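Local atomic coordinates of CDP-4-keto-6-deoxy-D-glucose-3-dehydrase (Yersinia pseudotuberculosis, PDB entry 3BB8), a protein that probably acts as a pyridoxal-phosphate-dependent dehydratase on CDP-4-keto-6-deoxy-D-glucose, a step in making deoxysugars for lipopolysaccharide. Residues L300-L303 with E304-E307; K39-G42 with T43-Q47; E308-E311 with K312-N316; G412-P415 with G416-H419; S234-L237 with K238-E242. The protein carries 1 engineered substitution. All blocks are in the same frame, centred on the assembly; numbering follows the deposited sequence.

Contact 1 (L300-L303 with E304-E307)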
loop_
_atom_site.group_PDB
_atom_site.type_symbol
_atom_site.label_atom_id
_atom_site.label_comp_id
_atom_site.label_asym_id
_atom_site.label_seq_id
_atom_site.Cartn_x
_atom_site.Cartn_y
_atom_site.Cartn_z
ATOM N N LEU A 300 5.387 4.482 16.701
ATOM C CA LEU A 300 5.919 5.503 17.608
ATOM C C LEU A 300 6.399 4.873 18.912
ATOM O O LEU A 300 7.510 5.144 19.358
ATOM C CB LEU A 300 4.869 6.581 17.896
ATOM C CG LEU A 300 5.363 7.772 18.727
ATOM C CD1 LEU A 300 6.538 8.456 18.041
ATOM C CD2 LEU A 300 4.221 8.744 18.919
ATOM N N ALA A 301 5.564 4.028 19.512
ATOM C CA ALA A 301 5.933 3.339 20.750
ATOM C C ALA A 301 7.235 2.565 20.525
ATOM O O ALA A 301 8.189 2.690 21.298
ATOM C CB ALA A 301 4.816 2.373 21.175
ATOM N N GLN A 302 7.260 1.774 19.454
ATOM C CA GLN A 302 8.425 0.973 19.089
ATOM C C GLN A 302 9.697 1.818 19.025
ATOM O O GLN A 302 10.775 1.361 19.401
ATOM C CB GLN A 302 8.208 0.305 17.719
ATOM C CG GLN A 302 7.165 -0.809 17.664
ATOM C CD GLN A 302 7.679 -2.137 18.209
ATOM O OE1 GLN A 302 7.677 -2.374 19.418
ATOM N NE2 GLN A 302 8.130 -3.006 17.312
ATOM N N LEU A 303 9.578 3.049 18.542
ATOM C CA LEU A 303 10.740 3.925 18.425
ATOM C C LEU A 303 11.479 4.154 19.742
ATOM O O LEU A 303 12.664 4.489 19.749
ATOM C CB LEU A 303 10.336 5.273 17.822
ATOM C CG LEU A 303 10.321 5.346 16.292
ATOM C CD1 LEU A 303 9.852 6.727 15.850
ATOM C CD2 LEU A 303 11.717 5.071 15.751
ATOM N N GLU A 304 10.790 3.986 20.859
ATOM C CA GLU A 304 11.451 4.183 22.135
ATOM C C GLU A 304 12.451 3.047 22.369
ATOM O O GLU A 304 13.570 3.270 22.838
ATOM C CB GLU A 304 10.418 4.212 23.268
ATOM C CG GLU A 304 9.391 5.337 23.152
ATOM C CD GLU A 304 8.372 5.323 24.286
ATOM O OE1 GLU A 304 8.789 5.396 25.464
ATOM O OE2 GLU A 304 7.156 5.240 24.001
ATOM N N ARG A 305 12.045 1.836 21.994
ATOM C CA ARG A 305 12.849 0.633 22.189
ATOM C C ARG A 305 13.889 0.329 21.110
ATOM O O ARG A 305 14.623 -0.646 21.228
ATOM C CB ARG A 305 11.899 -0.562 22.343
ATOM C CG ARG A 305 10.687 -0.204 23.192
ATOM C CD ARG A 305 9.565 -1.228 23.159
ATOM N NE ARG A 305 9.796 -2.346 24.067
ATOM C CZ ARG A 305 8.824 -3.044 24.651
ATOM N NH1 ARG A 305 7.550 -2.736 24.429
ATOM N NH2 ARG A 305 9.126 -4.060 25.451
ATOM N N ILE A 306 13.977 1.160 20.077
ATOM C CA ILE A 306 14.922 0.896 18.998
ATOM C C ILE A 306 16.389 0.822 19.425
ATOM O O ILE A 306 17.122 -0.064 18.981
ATOM C CB ILE A 306 14.781 1.935 17.857
ATOM C CG1 ILE A 306 15.748 1.599 16.718
ATOM C CG2 ILE A 306 15.058 3.329 18.377
ATOM C CD1 ILE A 306 15.490 0.259 16.066
ATOM N N GLU A 307 16.827 1.745 20.279
ATOM C CA GLU A 307 18.221 1.735 20.719
ATOM C C GLU A 307 18.519 0.469 21.509
ATOM O O GLU A 307 19.587 -0.120 21.378
ATOM C CB GLU A 307 18.523 2.982 21.550
ATOM C CG GLU A 307 18.507 4.256 20.715
ATOM C CD GLU A 307 18.891 5.493 21.504
ATOM O OE1 GLU A 307 18.134 5.875 22.423
ATOM O OE2 GLU A 307 19.955 6.081 21.202
#

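Contact 2 (K39-G42 with T43-Q47)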
loop_
_atom_site.group_PDB
_atom_site.type_symbol
_atom_site.label_atom_id
_atom_site.label_comp_id
_atom_site.label_asym_id
_atom_site.label_seq_id
_atom_site.Cartn_x
_atom_site.Cartn_y
_atom_site.Cartn_z
ATOM N N LYS A 39 8.219 -9.907 16.526
ATOM C CA LYS A 39 8.008 -8.596 17.103
ATOM C C LYS A 39 8.112 -8.634 18.615
ATOM O O LYS A 39 7.825 -9.652 19.243
ATOM C CB LYS A 39 6.633 -8.054 16.703
ATOM C CG LYS A 39 5.458 -8.850 17.246
ATOM C CD LYS A 39 4.177 -8.472 16.519
ATOM C CE LYS A 39 2.973 -9.186 17.097
ATOM N NZ LYS A 39 3.096 -10.668 17.033
ATOM N N VAL A 40 8.540 -7.515 19.184
ATOM C CA VAL A 40 8.652 -7.368 20.629
ATOM C C VAL A 40 7.880 -6.097 20.994
ATOM O O VAL A 40 8.420 -4.986 20.960
ATOM C CB VAL A 40 10.131 -7.236 21.078
ATOM C CG1 VAL A 40 10.202 -6.981 22.578
ATOM C CG2 VAL A 40 10.890 -8.514 20.732
ATOM N N ILE A 41 6.601 -6.277 21.309
ATOM C CA ILE A 41 5.731 -5.169 21.669
ATOM C C ILE A 41 5.227 -5.319 23.100
ATOM O O ILE A 41 5.227 -6.418 23.658
ATOM C CB ILE A 41 4.498 -5.089 20.741
ATOM C CG1 ILE A 41 3.614 -6.326 20.941
ATOM C CG2 ILE A 41 4.955 -4.969 19.292
ATOM C CD1 ILE A 41 2.269 -6.253 20.261
ATOM N N GLY A 42 4.781 -4.210 23.677
ATOM C CA GLY A 42 4.282 -4.233 25.035
ATOM C C GLY A 42 3.236 -3.180 25.335
ATOM O O GLY A 42 2.544 -2.685 24.438
ATOM N N THR A 43 3.132 -2.838 26.616
ATOM C CA THR A 43 2.173 -1.858 27.109
ATOM C C THR A 43 2.086 -0.592 26.269
ATOM O O THR A 43 1.006 -0.212 25.827
ATOM C CB THR A 43 2.512 -1.471 28.558
ATOM O OG1 THR A 43 2.528 -2.653 29.368
ATOM C CG2 THR A 43 1.484 -0.501 29.105
ATOM N N LYS A 44 3.222 0.057 26.044
ATOM C CA LYS A 44 3.245 1.287 25.270
ATOM C C LYS A 44 2.597 1.134 23.889
ATOM O O LYS A 44 1.751 1.946 23.505
ATOM C CB LYS A 44 4.683 1.774 25.118
ATOM C CG LYS A 44 4.801 3.223 24.687
ATOM C CD LYS A 44 4.291 4.171 25.770
ATOM C CE LYS A 44 4.564 5.630 25.414
ATOM N NZ LYS A 44 4.315 6.542 26.569
ATOM N N GLU A 45 2.983 0.095 23.149
ATOM C CA GLU A 45 2.427 -0.124 21.820
ATOM C C GLU A 45 0.915 -0.240 21.864
ATOM O O GLU A 45 0.219 0.466 21.135
ATOM C CB GLU A 45 2.999 -1.389 21.165
ATOM C CG GLU A 45 4.468 -1.307 20.738
ATOM C CD GLU A 45 5.421 -1.339 21.914
ATOM O OE1 GLU A 45 5.076 -1.980 22.926
ATOM O OE2 GLU A 45 6.512 -0.742 21.833
ATOM N N LEU A 46 0.401 -1.124 22.713
ATOM C CA LEU A 46 -1.044 -1.306 22.796
ATOM C C LEU A 46 -1.760 -0.050 23.261
ATOM O O LEU A 46 -2.874 0.233 22.820
ATOM C CB LEU A 46 -1.408 -2.466 23.725
ATOM C CG LEU A 46 -1.208 -3.877 23.160
ATOM C CD1 LEU A 46 0.270 -4.227 23.193
ATOM C CD2 LEU A 46 -2.014 -4.882 23.975
ATOM N N GLN A 47 -1.122 0.705 24.147
ATOM C CA GLN A 47 -1.740 1.920 24.654
ATOM C C GLN A 47 -1.939 2.943 23.540
ATOM O O GLN A 47 -3.066 3.402 23.303
ATOM C CB GLN A 47 -0.900 2.514 25.782
ATOM C CG GLN A 47 -0.917 1.668 27.052
ATOM C CD GLN A 47 -0.248 2.353 28.228
ATOM O OE1 GLN A 47 0.903 2.786 28.139
ATOM N NE2 GLN A 47 -0.967 2.450 29.345
#

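Contact 3 (E308-E311 with K312-N316)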
loop_
_atom_site.group_PDB
_atom_site.type_symbol
_atom_site.label_atom_id
_atom_site.label_comp_id
_atom_site.label_asym_id
_atom_site.label_seq_id
_atom_site.Cartn_x
_atom_site.Cartn_y
_atom_site.Cartn_z
ATOM N N GLU A 308 17.555 0.054 22.320
ATOM C CA GLU A 308 17.676 -1.155 23.112
ATOM C C GLU A 308 17.821 -2.328 22.133
ATOM O O GLU A 308 18.776 -3.111 22.201
ATOM C CB GLU A 308 16.411 -1.337 23.952
ATOM C CG GLU A 308 16.409 -2.565 24.836
ATOM C CD GLU A 308 15.022 -3.166 24.980
ATOM O OE1 GLU A 308 14.051 -2.395 25.161
ATOM O OE2 GLU A 308 14.902 -4.414 24.919
ATOM N N PHE A 309 16.860 -2.429 21.219
ATOM C CA PHE A 309 16.841 -3.481 20.210
ATOM C C PHE A 309 18.146 -3.601 19.434
ATOM O O PHE A 309 18.691 -4.692 19.304
ATOM C CB PHE A 309 15.692 -3.251 19.228
ATOM C CG PHE A 309 14.329 -3.475 19.817
ATOM C CD1 PHE A 309 14.173 -4.189 20.997
ATOM C CD2 PHE A 309 13.197 -3.018 19.161
ATOM C CE1 PHE A 309 12.899 -4.449 21.517
ATOM C CE2 PHE A 309 11.924 -3.272 19.665
ATOM C CZ PHE A 309 11.771 -3.992 20.848
ATOM N N VAL A 310 18.642 -2.483 18.913
ATOM C CA VAL A 310 19.885 -2.484 18.146
ATOM C C VAL A 310 21.055 -3.018 18.971
ATOM O O VAL A 310 21.875 -3.795 18.477
ATOM C CB VAL A 310 20.231 -1.068 17.651
ATOM C CG1 VAL A 310 21.543 -1.083 16.879
ATOM C CG2 VAL A 310 19.105 -0.542 16.773
ATOM N N GLU A 311 21.125 -2.588 20.225
ATOM C CA GLU A 311 22.177 -3.014 21.138
ATOM C C GLU A 311 22.054 -4.512 21.412
ATOM O O GLU A 311 23.048 -5.236 21.417
ATOM C CB GLU A 311 22.071 -2.221 22.446
ATOM C CG GLU A 311 22.901 -2.763 23.604
ATOM C CD GLU A 311 22.740 -1.935 24.881
ATOM O OE1 GLU A 311 21.582 -1.694 25.301
ATOM O OE2 GLU A 311 23.773 -1.530 25.466
ATOM N N LYS A 312 20.826 -4.966 21.634
ATOM C CA LYS A 312 20.554 -6.370 21.913
ATOM C C LYS A 312 20.888 -7.277 20.723
ATOM O O LYS A 312 21.430 -8.366 20.899
ATOM C CB LYS A 312 19.083 -6.540 22.301
ATOM C CG LYS A 312 18.686 -7.958 22.675
ATOM C CD LYS A 312 19.502 -8.477 23.849
ATOM C CE LYS A 312 19.070 -9.886 24.236
ATOM N NZ LYS A 312 19.952 -10.482 25.287
ATOM N N ARG A 313 20.565 -6.832 19.512
ATOM C CA ARG A 313 20.855 -7.626 18.325
ATOM C C ARG A 313 22.358 -7.796 18.166
ATOM O O ARG A 313 22.830 -8.870 17.801
ATOM C CB ARG A 313 20.255 -6.970 17.071
ATOM C CG ARG A 313 18.736 -7.092 17.003
ATOM C CD ARG A 313 18.123 -6.178 15.951
ATOM N NE ARG A 313 16.712 -6.493 15.767
ATOM C CZ ARG A 313 16.256 -7.506 15.032
ATOM N NH1 ARG A 313 17.105 -8.307 14.393
ATOM N NH2 ARG A 313 14.949 -7.737 14.960
ATOM N N LYS A 314 23.112 -6.737 18.437
ATOM C CA LYS A 314 24.562 -6.821 18.320
ATOM C C LYS A 314 25.107 -7.803 19.360
ATOM O O LYS A 314 26.025 -8.573 19.079
ATOM C CB LYS A 314 25.193 -5.446 18.531
ATOM C CG LYS A 314 24.875 -4.448 17.441
ATOM C CD LYS A 314 25.552 -3.119 17.724
ATOM C CE LYS A 314 25.271 -2.111 16.634
ATOM N NZ LYS A 314 25.799 -0.769 16.988
ATOM N N ALA A 315 24.521 -7.769 20.554
ATOM C CA ALA A 315 24.925 -8.636 21.653
ATOM C C ALA A 315 24.713 -10.100 21.287
ATOM O O ALA A 315 25.652 -10.898 21.302
ATOM C CB ALA A 315 24.122 -8.288 22.910
ATOM N N ASN A 316 23.473 -10.447 20.961
ATOM C CA ASN A 316 23.129 -11.809 20.583
ATOM C C ASN A 316 24.005 -12.314 19.441
ATOM O O ASN A 316 24.351 -13.491 19.395
ATOM C CB ASN A 316 21.655 -11.887 20.183
ATOM C CG ASN A 316 20.726 -11.750 21.372
ATOM O OD1 ASN A 316 19.504 -11.821 21.233
ATOM N ND2 ASN A 316 21.302 -11.558 22.552
#

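Contact 4 (G412-P415 with G416-H419)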
loop_
_atom_site.group_PDB
_atom_site.type_symbol
_atom_site.label_atom_id
_atom_site.label_comp_id
_atom_site.label_asym_id
_atom_site.label_seq_id
_atom_site.Cartn_x
_atom_site.Cartn_y
_atom_site.Cartn_z
ATOM N N GLY A 412 18.049 -16.860 14.294
ATOM C CA GLY A 412 17.459 -15.736 14.998
ATOM C C GLY A 412 18.390 -15.152 16.041
ATOM O O GLY A 412 18.911 -15.871 16.895
ATOM N N ILE A 413 18.598 -13.841 15.973
ATOM C CA ILE A 413 19.327 -13.124 17.019
ATOM C C ILE A 413 18.580 -11.862 17.451
ATOM O O ILE A 413 19.170 -10.945 18.030
ATOM C CB ILE A 413 20.727 -12.729 16.461
ATOM C CG1 ILE A 413 20.617 -12.225 15.023
ATOM C CG2 ILE A 413 21.686 -13.905 16.588
ATOM C CD1 ILE A 413 19.966 -10.860 14.890
ATOM N N TYR A 414 17.276 -11.832 17.170
ATOM C CA TYR A 414 16.439 -10.684 17.508
ATOM C C TYR A 414 16.166 -10.596 19.017
ATOM O O TYR A 414 16.229 -11.599 19.734
ATOM C CB TYR A 414 15.120 -10.718 16.709
ATOM C CG TYR A 414 14.088 -11.709 17.197
ATOM C CD1 TYR A 414 12.915 -11.276 17.810
ATOM C CD2 TYR A 414 14.287 -13.079 17.056
ATOM C CE1 TYR A 414 11.963 -12.185 18.275
ATOM C CE2 TYR A 414 13.347 -13.994 17.512
ATOM C CZ TYR A 414 12.191 -13.544 18.119
ATOM O OH TYR A 414 11.256 -14.457 18.559
ATOM N N PRO A 415 15.852 -9.382 19.512
ATOM C CA PRO A 415 15.563 -9.055 20.916
ATOM C C PRO A 415 14.697 -10.020 21.715
ATOM O O PRO A 415 14.757 -10.024 22.944
ATOM C CB PRO A 415 14.934 -7.670 20.821
ATOM C CG PRO A 415 15.667 -7.067 19.659
ATOM C CD PRO A 415 15.641 -8.197 18.658
ATOM N N GLY A 416 13.888 -10.824 21.034
ATOM C CA GLY A 416 13.030 -11.760 21.743
ATOM C C GLY A 416 13.739 -13.034 22.179
ATOM O O GLY A 416 13.117 -13.941 22.738
ATOM N N LEU A 417 15.045 -13.100 21.939
ATOM C CA LEU A 417 15.831 -14.279 22.286
ATOM C C LEU A 417 16.821 -14.050 23.428
ATOM O O LEU A 417 17.652 -13.138 23.369
ATOM C CB LEU A 417 16.586 -14.771 21.043
ATOM C CG LEU A 417 15.973 -15.870 20.163
ATOM C CD1 LEU A 417 14.465 -15.783 20.124
ATOM C CD2 LEU A 417 16.568 -15.759 18.768
ATOM N N THR A 418 16.731 -14.889 24.461
ATOM C CA THR A 418 17.628 -14.800 25.616
ATOM C C THR A 418 18.832 -15.710 25.401
ATOM O O THR A 418 18.890 -16.460 24.425
ATOM C CB THR A 418 16.939 -15.253 26.924
ATOM O OG1 THR A 418 16.578 -16.635 26.821
ATOM C CG2 THR A 418 15.691 -14.426 27.194
ATOM N N HIS A 419 19.793 -15.643 26.316
ATOM C CA HIS A 419 20.983 -16.481 26.224
ATOM C C HIS A 419 20.614 -17.956 26.345
ATOM O O HIS A 419 21.300 -18.817 25.804
ATOM C CB HIS A 419 21.984 -16.100 27.315
ATOM C CG HIS A 419 22.850 -14.938 26.954
ATOM N ND1 HIS A 419 22.408 -13.896 26.168
ATOM C CD2 HIS A 419 24.135 -14.647 27.277
ATOM C CE1 HIS A 419 23.383 -13.015 26.020
ATOM N NE2 HIS A 419 24.441 -13.447 26.683
#

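Contact 5 (S234-L237 with K238-E242)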
loop_
_atom_site.group_PDB
_atom_site.type_symbol
_atom_site.label_atom_id
_atom_site.label_comp_id
_atom_site.label_asym_id
_atom_site.label_seq_id
_atom_site.Cartn_x
_atom_site.Cartn_y
_atom_site.Cartn_z
ATOM N N SER A 234 16.955 15.415 0.677
ATOM C CA SER A 234 16.551 16.334 -0.370
ATOM C C SER A 234 15.076 16.720 -0.316
ATOM O O SER A 234 14.196 15.862 -0.340
ATOM C CB SER A 234 16.849 15.718 -1.727
ATOM O OG SER A 234 16.118 16.380 -2.740
ATOM N N ALA A 235 14.819 18.023 -0.256
ATOM C CA ALA A 235 13.457 18.538 -0.223
ATOM C C ALA A 235 12.788 18.243 -1.555
ATOM O O ALA A 235 11.600 17.953 -1.614
ATOM C CB ALA A 235 13.469 20.036 0.031
ATOM N N GLU A 236 13.553 18.319 -2.630
ATOM C CA GLU A 236 13.002 18.036 -3.942
ATOM C C GLU A 236 12.503 16.592 -4.048
ATOM O O GLU A 236 11.380 16.356 -4.487
ATOM C CB GLU A 236 14.043 18.294 -5.019
ATOM C CG GLU A 236 13.573 17.946 -6.418
ATOM C CD GLU A 236 14.641 18.237 -7.438
ATOM O OE1 GLU A 236 15.812 18.165 -7.035
ATOM O OE2 GLU A 236 14.328 18.524 -8.616
ATOM N N LEU A 237 13.333 15.629 -3.644
ATOM C CA LEU A 237 12.932 14.226 -3.703
ATOM C C LEU A 237 11.749 13.964 -2.769
ATOM O O LEU A 237 10.847 13.207 -3.102
ATOM C CB LEU A 237 14.103 13.306 -3.329
ATOM C CG LEU A 237 15.294 13.308 -4.285
ATOM C CD1 LEU A 237 16.321 12.288 -3.823
ATOM C CD2 LEU A 237 14.836 12.992 -5.681
ATOM N N LYS A 238 11.765 14.601 -1.606
ATOM C CA LYS A 238 10.704 14.450 -0.629
ATOM C C LYS A 238 9.376 14.860 -1.256
ATOM O O LYS A 238 8.357 14.183 -1.073
ATOM C CB LYS A 238 11.017 15.316 0.593
ATOM C CG LYS A 238 10.011 15.248 1.731
ATOM C CD LYS A 238 8.772 16.075 1.437
ATOM C CE LYS A 238 7.918 16.230 2.680
ATOM N NZ LYS A 238 6.769 17.155 2.451
ATOM N N SER A 239 9.384 15.964 -2.002
ATOM C CA SER A 239 8.162 16.431 -2.651
ATOM C C SER A 239 7.698 15.502 -3.760
ATOM O O SER A 239 6.506 15.269 -3.905
ATOM C CB SER A 239 8.348 17.844 -3.208
ATOM O OG SER A 239 8.252 18.781 -2.152
ATOM N N ILE A 240 8.635 14.983 -4.547
ATOM C CA ILE A 240 8.279 14.059 -5.616
ATOM C C ILE A 240 7.645 12.798 -5.006
ATOM O O ILE A 240 6.559 12.390 -5.420
ATOM C CB ILE A 240 9.527 13.658 -6.464
ATOM C CG1 ILE A 240 9.869 14.760 -7.475
ATOM C CG2 ILE A 240 9.249 12.393 -7.264
ATOM C CD1 ILE A 240 9.997 16.135 -6.894
ATOM N N ILE A 241 8.323 12.208 -4.014
ATOM C CA ILE A 241 7.870 10.987 -3.333
ATOM C C ILE A 241 6.445 11.124 -2.829
ATOM O O ILE A 241 5.580 10.299 -3.143
ATOM C CB ILE A 241 8.730 10.655 -2.072
ATOM C CG1 ILE A 241 10.217 10.738 -2.397
ATOM C CG2 ILE A 241 8.385 9.252 -1.540
ATOM C CD1 ILE A 241 10.691 9.714 -3.353
ATOM N N GLU A 242 6.226 12.155 -2.014
ATOM C CA GLU A 242 4.920 12.435 -1.415
ATOM C C GLU A 242 3.808 12.508 -2.462
ATOM O O GLU A 242 2.696 12.022 -2.238
ATOM C CB GLU A 242 4.990 13.744 -0.626
ATOM C CG GLU A 242 3.744 14.053 0.203
ATOM C CD GLU A 242 3.987 15.163 1.219
ATOM O OE1 GLU A 242 4.473 16.242 0.811
ATOM O OE2 GLU A 242 3.694 14.961 2.420
#

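Contact 1 (L300-L303 with E304-E307)
Ala301 and Glu304 are joined at a locally irregular turn of helix 293-323, which holds two i to i+3 backbone bonds. Glu304 N donates to Ala301 O at 2.9 Å, coming from 47° above the carbonyl plane. The next bond, Arg305 N to Gln302 O, is also 2.9 Å long but weak, its angle at the hydrogen being only 126°. Arg305 N stands 4.0 Å from Ala301 O, too far for an i to i+4 bond between those two. The side chain of Glu304 starts back along the preceding turn: CG lies beside its own backbone N (chi1 -61°), which brings it to 3.4 Å from Ala301 O, and the rest of the chain runs on extended. Arg305 lays CB against Gln302 O at 3.7 Å, then bends at its third torsion. Its guanidinium leaves the helix for Glu45. Ala301 and Gln302 pack on helix 43-55 through Glu45, while Leu303 meets Phe67 and Lys70, and Ile306 meets Tyr74, all three on helix 62-75. The turn thus lies between these two helices, with the loop at Ile222 beside Gln302 and Ile306.

Contact 2 (K39-G42 with T43-Q47)
Glu45 folds back over the start of helix 43-55 to reach Gly42, the N-cap residue, and Ile41 just before it. Its CG sits beside its own backbone N, and a bend at the second torsion (chi2 73°) swings the carboxylate toward the incoming chain. There, as modelled, OE1 accepts from Gly42 N. The separation of Gly42 N and Glu45 OE1, 2.4 Å, is very short, and this length is doubtful. On the way the aliphatic part of Glu45 lies against the branch point of Ile41, with Glu45 CG 3.8 Å from Ile41 CB. The pattern is consistent with one half of a capping box: the third residue of the helix receives the N-cap N-H, while the N-cap, being glycine, has no side chain to return the bond. A hydrophobic staple accompanies it, closed by Ile41 CD1 and Leu46 CD1 at 4.1 Å, the two side chains crossing at about a right angle. In Ile41, CG1 takes the place between the backbone N and the carbonyl carbon (chi1 66°), and the extended second torsion carries CD1 on to Leu46. The helix proper begins with Leu46 N donating to Gly42 O at 3.2 Å, nearly straight at 172°. Glu45 OE1 also forms a salt bridge with Arg305 NH1, which probably helps keep the buried carboxylate ionised. Ile41 and Leu46 also pack on Gly56 and Ser53 of the second subunit, and Leu46 touches Val14 on helix 6-15.

Contact 3 (E308-E311 with K312-N316)
Val310 and Lys314 lie side by side on one flank of the helix, pointing the same way, with Val310 CG1 3.9 Å from Lys314 CE. The two reach this pairing differently: Val310 puts CG1 opposite its backbone N (chi1 179°), while Lys314 sends CG beside its own N (chi1 -67°) and then stays extended. Lys314 CG thereby grazes Val310 O at 3.2 Å, and NZ goes on to a salt bridge with Asp341. Arg313 repeats the gesture a residue earlier, its CG 3.3 Å from Phe309 O, but its straight chain leads inward, where NH1 is bonded to the carbonyl oxygens of Trp344 and Phe345. Phe309 faces the loop at Pro415. Lys312 turns off at its second torsion, away from Glu308, touching the earlier turn through CB, 3.4 Å from Glu308 O. The backbone is held by Lys312 N to Glu308 O, 2.8 Å, and Arg313 N to Phe309 O, 2.9 Å, followed by the longer bonds of Lys314 and Ala315 to Val310 and Glu311. This is regular alpha-helix in helix 293-323, and its Arg313 side chain lies near the cofactor site, about 8 Å from the side chain of Asp194, which binds pyridoxal phosphate.

Contact 4 (G412-P415 with G416-H419)
Tyr414 O accepts from Leu417 N at 2.9 Å, with an angle of 144° at the hydrogen, and so closes a type I beta turn from Tyr414 to Leu417. Pro415 and Gly416 are its corner residues, and the turn lies in the loop between strand 408-411 and helix 419-432. Over it the side chains of Tyr414 and Leu417 cross at about a right angle, with Tyr414 CE2 3.4 Å from Leu417 CD1. Tyr414 brings its ring there by placing CG between its backbone N and carbonyl carbon (chi1 76°), back above the turn. The same ring also lies close to the Gly416 backbone, obliquely, with Tyr414 CD1 3.4 Å from Gly416 N. Toward helix 293-323, Pro415 packs on Phe309 and Arg313, and Tyr414 meets Arg313 as well as Pro35. Thr418 follows as the N-cap of the next helix, its OG1 making weak hydrogen bonds to the backbone N of Asp420 and of His421, while the ring of His419 stacks with Tyr319. The other methyl of Leu417 goes back to the strand exit, where Leu417 CD2 comes within 3.0 Å of Gly412 O, a tight contact.

Contact 5 (S234-L237 with K238-E242)
The capped N-terminus of helix 235-245 is formed where Ser234 meets Leu237 and Lys238. Ser234, the N-cap, uses both its oxygens: OG accepts from Leu237 N at 3.0 Å, nearly straight at 176°, and the carbonyl O takes Lys238 N, also 3.0 Å away. Ala235 O likewise receives Ser239 N at 3.0 Å, and Ser239 OG, set beside its own backbone N (chi1 -78°), adds a weak second bond to the same Ala235 O at 3.5 Å. On another flank Glu236 and Ile240 lie side by side, pointing the same way, though the exact position of the Ile240 end is doubtful. Lys238 puts CB 3.4 Å from Ser234 O, turns at its second torsion, and runs along the helix to Glu242. There Lys238 NZ forms a salt bridge with Glu242 OE1 at 3.0 Å, reaching it from 44° above the carboxylate plane. The buried face of the helix rests on the sheet, Leu237 on Thr232 and Ile241 on Val230 and Leu81, with Leu92 and Ala96 of helix 86-96 also against Ile241. The aliphatic parts of Lys238 and Glu242 also lie on the strands while their charged ends pair with each other, and the serine cap satisfies an N-H of the first turn that has no earlier helical carbonyl to pair with.

Contacts 1 and 3 are successive parts of helix 293-323, the first locally irregular, the second regular. A salt bridge joins contacts 1 and 2, and contact 2 is tied to contact 4 by Val40 packing on Pro415 and Gly416. Pro415 in turn meets Phe309 of contact 3, so contacts 1 to 4 form one neighbourhood around the long helix. Contact 5 stands apart, its centre about 37 Å from that of contact 4. Contacts 2 and 4 are the more buried, combining a backbone-bonded cap or turn with an apolar side-chain contact; contacts 1, 3 and 5 mix buried apolar residues with charged ones, some exposed and some turned inward to partners. Only contact 2 reaches the second subunit.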